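Local coordinates for protein prophenoloxidase b (Marsupenaeus japonicus, PDB 3WKY) that probably oxidises phenols to quinones at a type 3 dicopper site, once this secreted precursor of a phenoloxidase is activated, at residues Pro629-Met632 with Leu636-Arg639; Arg322-Asp325 with Gly330-Tyr333; Glu65-Phe70 with Lys74-Ala79. All coordinates share one frame; numbering follows the deposited sequence.

Contact 1: Pro629-Met632 with Leu636-Arg639; sequences PWPM and LERR. With EDO (1,2-ethanediol), chain N.
P631 and E637 meet at about a right angle, and their side chains make the main touch of this contact. P631 CB points toward 636-639. P631 CB lies 3.6 Å from E637 OE2; that oxygen also pairs with K408 in a salt bridge. The E637 chain is bent at its second torsion (chi2 66°), which brings the carboxylate to the proline. The other oxygen, OE1, forms a hydrogen bond with Y414. The K408 charge is likely to favour the ionised form of this buried acid.

Both segments belong to one irregular loop of the hemocyanin-type ig-like domain, between strand 588-598 and helix 645-650. The loop turns through roughly a right angle between the two segments, and no hydrogen bond joins them.

M632 contributes with its backbone, while the M632 side chain leaves in the other direction and touches L221 and Y224 of helix 218-239. M632 O stands 3.6 Å from E637 CG. R638 adds a looser touch: P631 CG lies obliquely to the R638 guanidinium, 4.4 Å from R638 NH2. That group is held from outside: NH1 bonds to P412 O, NH2 to N326 OD1.

Beyond the touching residues, in one of its two deposited conformers, R639 makes two weak hydrogen bonds to a 1,2-ethanediol, probably from the crystallisation liquor. R639 NE lies 2.7 Å from EDO O1, and R639 NH2 lies 2.9 Å from the same oxygen. Both bonds are well bent at the hydrogen (124° and 119°).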
# COMPACT_ATOMS: atom_id res chain seq x y z
N PRO A 629 43.64 14.31 26.58
CA PRO A 629 43.50 12.91 26.17
C PRO A 629 42.07 12.36 26.34
O PRO A 629 41.76 11.33 25.75
CB PRO A 629 44.44 12.17 27.12
CG PRO A 629 44.46 13.02 28.35
CD PRO A 629 44.34 14.44 27.88
N TRP A 630 41.21 13.04 27.10
CA TRP A 630 39.85 12.55 27.34
C TRP A 630 39.02 12.66 26.06
O TRP A 630 39.29 13.52 25.22
CB TRP A 630 39.19 13.32 28.49
CG TRP A 630 39.86 13.04 29.81
CD1 TRP A 630 40.70 13.87 30.50
CD2 TRP A 630 39.78 11.83 30.58
NE1 TRP A 630 41.13 13.26 31.66
CE2 TRP A 630 40.58 12.00 31.73
CE3 TRP A 630 39.09 10.61 30.42
CZ2 TRP A 630 40.73 11.00 32.71
CZ3 TRP A 630 39.23 9.63 31.39
CH2 TRP A 630 40.05 9.83 32.52
N PRO A 631 38.03 11.78 25.90
CA PRO A 631 37.22 11.90 24.67
C PRO A 631 36.52 13.26 24.61
O PRO A 631 36.21 13.83 25.66
CB PRO A 631 36.17 10.79 24.84
CG PRO A 631 36.87 9.74 25.66
CD PRO A 631 37.69 10.57 26.67
N MET A 632 36.29 13.79 23.41
CA MET A 632 35.59 15.07 23.30
C MET A 632 34.19 14.96 23.89
O MET A 632 33.43 14.03 23.56
CB MET A 632 35.52 15.50 21.84
CG MET A 632 36.91 15.70 21.21
SD MET A 632 36.79 16.14 19.47
CE MET A 632 38.35 15.50 18.88
N LEU A 636 30.29 13.48 29.54
CA LEU A 636 28.86 13.38 29.28
C LEU A 636 28.52 12.78 27.90
O LEU A 636 27.55 13.20 27.27
CB LEU A 636 28.21 14.76 29.42
CG LEU A 636 28.41 15.37 30.82
CD1 LEU A 636 27.79 16.76 30.88
CD2 LEU A 636 27.80 14.47 31.88
N GLU A 637 29.31 11.81 27.46
CA GLU A 637 28.95 11.04 26.27
C GLU A 637 28.94 9.54 26.56
O GLU A 637 28.82 8.74 25.64
CB GLU A 637 29.86 11.36 25.08
CG GLU A 637 31.26 11.87 25.46
CD GLU A 637 32.10 10.81 26.16
OE1 GLU A 637 32.18 10.86 27.41
OE2 GLU A 637 32.69 9.96 25.46
N ARG A 638 29.04 9.16 27.83
CA ARG A 638 28.93 7.73 28.18
C ARG A 638 27.75 7.45 29.10
O ARG A 638 27.29 8.32 29.83
CB ARG A 638 30.21 7.19 28.85
CG ARG A 638 31.38 6.99 27.91
CD ARG A 638 32.43 6.05 28.49
NE ARG A 638 33.73 6.24 27.85
CZ ARG A 638 34.85 5.65 28.24
NH1 ARG A 638 34.84 4.81 29.27
NH2 ARG A 638 35.99 5.92 27.62
N ARG A 639 27.31 6.20 29.09
CA ARG A 639 26.23 5.80 29.97
C ARG A 639 26.74 5.75 31.42
O ARG A 639 27.95 5.67 31.67
CB ARG A 639 25.66 4.45 29.56
CG ARG A 639 26.63 3.30 29.73
CD ARG A 639 26.09 2.07 29.00
NE ARG A 639 26.35 0.84 29.74
CZ ARG A 639 27.34 -0.00 29.47
NH1 ARG A 639 28.17 0.23 28.47
NH2 ARG A 639 27.49 -1.09 30.21
C1 EDO N . 25.41 1.19 33.11
O1 EDO N . 26.35 0.37 32.40
C2 EDO N . 24.10 1.22 32.32
O2 EDO N . 23.73 2.57 31.99

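Contact 2: Arg322-Asp325 with Gly330-Tyr333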
# COMPACT_ATOMS: atom_id res chain seq x y z
N ARG A 322 40.44 -3.07 17.16
CA ARG A 322 39.59 -2.86 18.32
C ARG A 322 39.04 -1.44 18.39
O ARG A 322 39.76 -0.48 18.09
CB ARG A 322 40.36 -3.17 19.60
CG ARG A 322 39.64 -2.79 20.87
CD ARG A 322 40.37 -3.29 22.12
NE ARG A 322 41.45 -2.40 22.53
CZ ARG A 322 41.98 -2.40 23.75
NH1 ARG A 322 41.53 -3.25 24.66
NH2 ARG A 322 42.95 -1.56 24.05
N LEU A 323 37.77 -1.31 18.78
CA LEU A 323 37.14 -0.02 19.04
C LEU A 323 37.05 0.20 20.54
O LEU A 323 36.38 -0.55 21.25
CB LEU A 323 35.71 0.01 18.47
CG LEU A 323 35.58 -0.12 16.95
CD1 LEU A 323 34.08 -0.15 16.59
CD2 LEU A 323 36.27 1.05 16.25
N THR A 324 37.72 1.24 21.04
CA THR A 324 37.60 1.55 22.47
C THR A 324 37.86 3.03 22.72
O THR A 324 38.72 3.63 22.07
CB THR A 324 38.58 0.69 23.32
OG1 THR A 324 38.41 0.99 24.71
CG2 THR A 324 40.04 0.95 22.93
N ASP A 325 37.10 3.63 23.64
CA ASP A 325 37.38 5.00 24.05
C ASP A 325 38.20 5.02 25.35
O ASP A 325 38.37 6.07 25.96
CB ASP A 325 36.10 5.82 24.21
CG ASP A 325 35.50 6.27 22.87
OD1 ASP A 325 35.99 5.83 21.81
OD2 ASP A 325 34.54 7.07 22.89
N GLY A 330 49.13 5.14 22.29
CA GLY A 330 49.41 4.84 20.89
C GLY A 330 48.27 4.18 20.11
O GLY A 330 48.40 3.94 18.92
N GLU A 331 47.17 3.86 20.78
CA GLU A 331 46.01 3.26 20.10
C GLU A 331 45.02 4.34 19.70
O GLU A 331 44.87 5.34 20.40
CB GLU A 331 45.33 2.24 21.02
CG GLU A 331 44.17 1.47 20.39
CD GLU A 331 43.57 0.43 21.32
OE1 GLU A 331 43.76 0.54 22.55
OE2 GLU A 331 42.90 -0.50 20.82
N ASP A 332 44.34 4.17 18.57
CA ASP A 332 43.35 5.16 18.16
C ASP A 332 42.11 5.07 19.06
O ASP A 332 41.86 4.02 19.68
CB ASP A 332 42.94 4.92 16.71
CG ASP A 332 42.48 6.19 16.02
OD1 ASP A 332 42.20 7.20 16.72
OD2 ASP A 332 42.40 6.18 14.77
N TYR A 333 41.33 6.15 19.13
CA TYR A 333 40.07 6.13 19.86
C TYR A 333 38.99 5.50 18.98
O TYR A 333 38.92 5.79 17.78
CB TYR A 333 39.62 7.56 20.18
CG TYR A 333 40.53 8.31 21.14
CD1 TYR A 333 41.77 8.80 20.72
CD2 TYR A 333 40.14 8.55 22.44
CE1 TYR A 333 42.60 9.48 21.58
CE2 TYR A 333 40.97 9.24 23.32
CZ TYR A 333 42.20 9.71 22.88
OH TYR A 333 43.02 10.40 23.75
O HOH W 1 39.78 2.18 19.33
O HOH W 2 42.47 -0.30 18.24
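R322 and E331 form a side-on, two-pronged salt bridge. R322 NE gives a hydrogen bond of 2.9 Å to E331 OE2, and R322 NH2 one of 2.7 Å to E331 OE1. Each oxygen uses its syn lone pair. The guanidinium and carboxylate planes are only 17° apart, and both bonds are nearly straight. The E331 chain is extended, with CG anti to the backbone N (chi1 -176°), which carries the carboxylate across to R322. The R322 chain starts extended too, then bends at chi3 (83°) and presents its NE edge. The two bonds fix the carboxylate's rotation close to the guanidinium plane.

T324 CB lies 4.3 Å above one R322 guanidinium face, offset toward the rim, and T324 CG2 is 3.8 Å from E331 OE1. One water joins R322 O to E331 OE2, at 2.7 and 2.6 Å. Another accepts from T324 N and lies near R322 O and D332 O. T324 O comes 3.6 Å from Y333 CA.

The loop runs from strand 320-322 to helix 334-343. Y333 is the N-cap residue of that helix, D325 OD1 accepts I335 N in its first turn and also bonds Y407 OH, and L323 packs on L337 and V338.

Contact 3: Glu65-Phe70 with Lys74-Ala79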
# COMPACT_ATOMS: atom_id res chain seq x y z
N GLU A 65 33.27 25.36 -15.20
CA GLU A 65 32.71 26.61 -14.68
C GLU A 65 31.19 26.54 -14.71
O GLU A 65 30.61 25.81 -15.52
CB GLU A 65 33.19 27.80 -15.52
CG GLU A 65 32.70 29.17 -15.05
CD GLU A 65 31.97 29.95 -16.13
OE1 GLU A 65 32.41 29.92 -17.30
OE2 GLU A 65 30.95 30.61 -15.80
N GLY A 66 30.53 27.29 -13.84
CA GLY A 66 29.08 27.40 -13.90
C GLY A 66 28.28 26.46 -13.02
O GLY A 66 27.05 26.36 -13.16
N ILE A 67 28.96 25.75 -12.12
CA ILE A 67 28.28 24.90 -11.14
C ILE A 67 28.93 25.15 -9.78
O ILE A 67 30.05 25.66 -9.71
CB ILE A 67 28.37 23.39 -11.48
CG1 ILE A 67 29.82 22.91 -11.49
CG2 ILE A 67 27.66 23.09 -12.82
CD1 ILE A 67 29.96 21.40 -11.68
N PRO A 68 28.22 24.80 -8.69
CA PRO A 68 28.83 24.97 -7.37
C PRO A 68 29.96 23.98 -7.10
O PRO A 68 30.13 23.02 -7.85
CB PRO A 68 27.66 24.68 -6.41
CG PRO A 68 26.42 24.89 -7.22
CD PRO A 68 26.79 24.44 -8.61
N PHE A 69 30.72 24.22 -6.03
CA PHE A 69 31.61 23.21 -5.48
C PHE A 69 30.77 22.25 -4.65
O PHE A 69 30.18 22.64 -3.62
CB PHE A 69 32.68 23.88 -4.58
CG PHE A 69 33.40 22.93 -3.66
CD1 PHE A 69 33.99 21.76 -4.14
CD2 PHE A 69 33.54 23.23 -2.30
CE1 PHE A 69 34.66 20.90 -3.29
CE2 PHE A 69 34.22 22.37 -1.44
CZ PHE A 69 34.78 21.20 -1.93
N PHE A 70 30.69 21.00 -5.09
CA PHE A 70 29.91 19.99 -4.40
C PHE A 70 30.81 19.22 -3.44
O PHE A 70 31.43 18.21 -3.80
CB PHE A 70 29.24 19.07 -5.41
CG PHE A 70 28.18 19.77 -6.21
CD1 PHE A 70 27.20 20.52 -5.57
CD2 PHE A 70 28.18 19.72 -7.59
CE1 PHE A 70 26.22 21.18 -6.30
CE2 PHE A 70 27.21 20.37 -8.32
CZ PHE A 70 26.23 21.10 -7.68
N LYS A 74 33.19 13.08 -4.46
CA LYS A 74 34.59 12.67 -4.50
C LYS A 74 35.42 13.43 -5.55
O LYS A 74 36.56 13.82 -5.29
CB LYS A 74 34.68 11.17 -4.77
CG LYS A 74 36.09 10.62 -4.84
CD LYS A 74 36.10 9.23 -5.46
CE LYS A 74 37.40 8.49 -5.17
NZ LYS A 74 37.51 7.24 -5.96
N GLN A 75 34.86 13.60 -6.73
CA GLN A 75 35.57 14.28 -7.80
C GLN A 75 35.78 15.77 -7.49
O GLN A 75 36.87 16.30 -7.71
CB GLN A 75 34.85 14.09 -9.15
CG GLN A 75 34.94 12.66 -9.69
CD GLN A 75 33.82 11.73 -9.22
OE1 GLN A 75 32.94 12.12 -8.44
NE2 GLN A 75 33.85 10.49 -9.69
N HIS A 76 34.76 16.42 -6.95
CA HIS A 76 34.88 17.83 -6.59
C HIS A 76 35.89 18.02 -5.46
O HIS A 76 36.70 18.95 -5.50
CB HIS A 76 33.53 18.44 -6.20
CG HIS A 76 32.68 18.84 -7.36
ND1 HIS A 76 32.10 20.09 -7.46
CD2 HIS A 76 32.31 18.17 -8.48
CE1 HIS A 76 31.41 20.17 -8.58
NE2 HIS A 76 31.52 19.02 -9.22
N SER A 77 35.85 17.15 -4.45
CA SER A 77 36.79 17.29 -3.35
C SER A 77 38.23 17.04 -3.80
O SER A 77 39.14 17.72 -3.33
CB SER A 77 36.41 16.40 -2.15
OG SER A 77 36.35 15.04 -2.52
N GLN A 78 38.44 16.10 -4.73
CA GLN A 78 39.78 15.84 -5.24
C GLN A 78 40.32 17.06 -5.99
O GLN A 78 41.52 17.33 -5.95
CB GLN A 78 39.80 14.60 -6.14
CG GLN A 78 41.21 14.14 -6.54
CD GLN A 78 42.04 13.68 -5.35
OE1 GLN A 78 41.59 12.85 -4.56
NE2 GLN A 78 43.24 14.23 -5.21
N ALA A 79 39.44 17.79 -6.66
CA ALA A 79 39.84 18.96 -7.42
C ALA A 79 40.28 20.09 -6.49
O ALA A 79 41.28 20.76 -6.76
CB ALA A 79 38.71 19.43 -8.32
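The start of helix 74-89, in the hemocyanin-type all-alpha domain, is packed against the loop that leads into it. The chain turns back between the two segments, and F72 in that turn lines the pocket of the Cu2-O2 cluster. The contact thus lies next to the active-site pocket, although the F69 side chain is about 11 Å from the cluster.

H76 is the centre of the contact. It projects from the first helical turn toward the loop, and the imidazole meets the loop with one face and its edge. With CG anti to the carbonyl carbon (chi1 -81°), the ring is turned toward I67, P68 and F70. F70 CB sits over one face, a CH-pi contact with 3.9 Å between F70 CB and the centroid of the H76 ring. The F70 and H76 side chains lie side by side and point the same way, but their rings are oblique, with planes at 40°. F70 CD2 is 3.4 Å from H76 CE1. Two more groups meet the imidazole edge. I67 CD1 is 3.6 Å from H76 CE1, and P68 O is 3.2 Å from the same carbon.

Losing the imidazole, as with an alanine here, is likely to open a gap between I67 and F70 and leave F70 CB without its ring partner.

The backbone of H76 is tied as well, since its N bonds to N73 OD1. F69 runs past H76 in the opposite direction and reaches A110 and A114 of helix 109-122. Its ring turns an edge to the helix backbone, with F69 CE1 3.6 Å from H76 O.

Contacts 1 and 2 are neighbours, with centres 13 Å apart, although contact 1 belongs to the ig-like part and contact 2 to the copper-containing part. P629 O and Y333 OH probably share a hydrogen bond, and R638 NH2 comes close to D325 O. K408 pairs with both E637 and D325. Both contacts also touch the second subunit. Contact 1 is buried, and its charged ends are satisfied by residues outside it. Contact 2 is only partly buried, and ion pairing with water bridges holds it. Contact 3 lies apart, about 21 Å from contact 1 and 20 Å from contact 2 by nearest atoms. It is buried and mostly aromatic, and joins a loop to a helix.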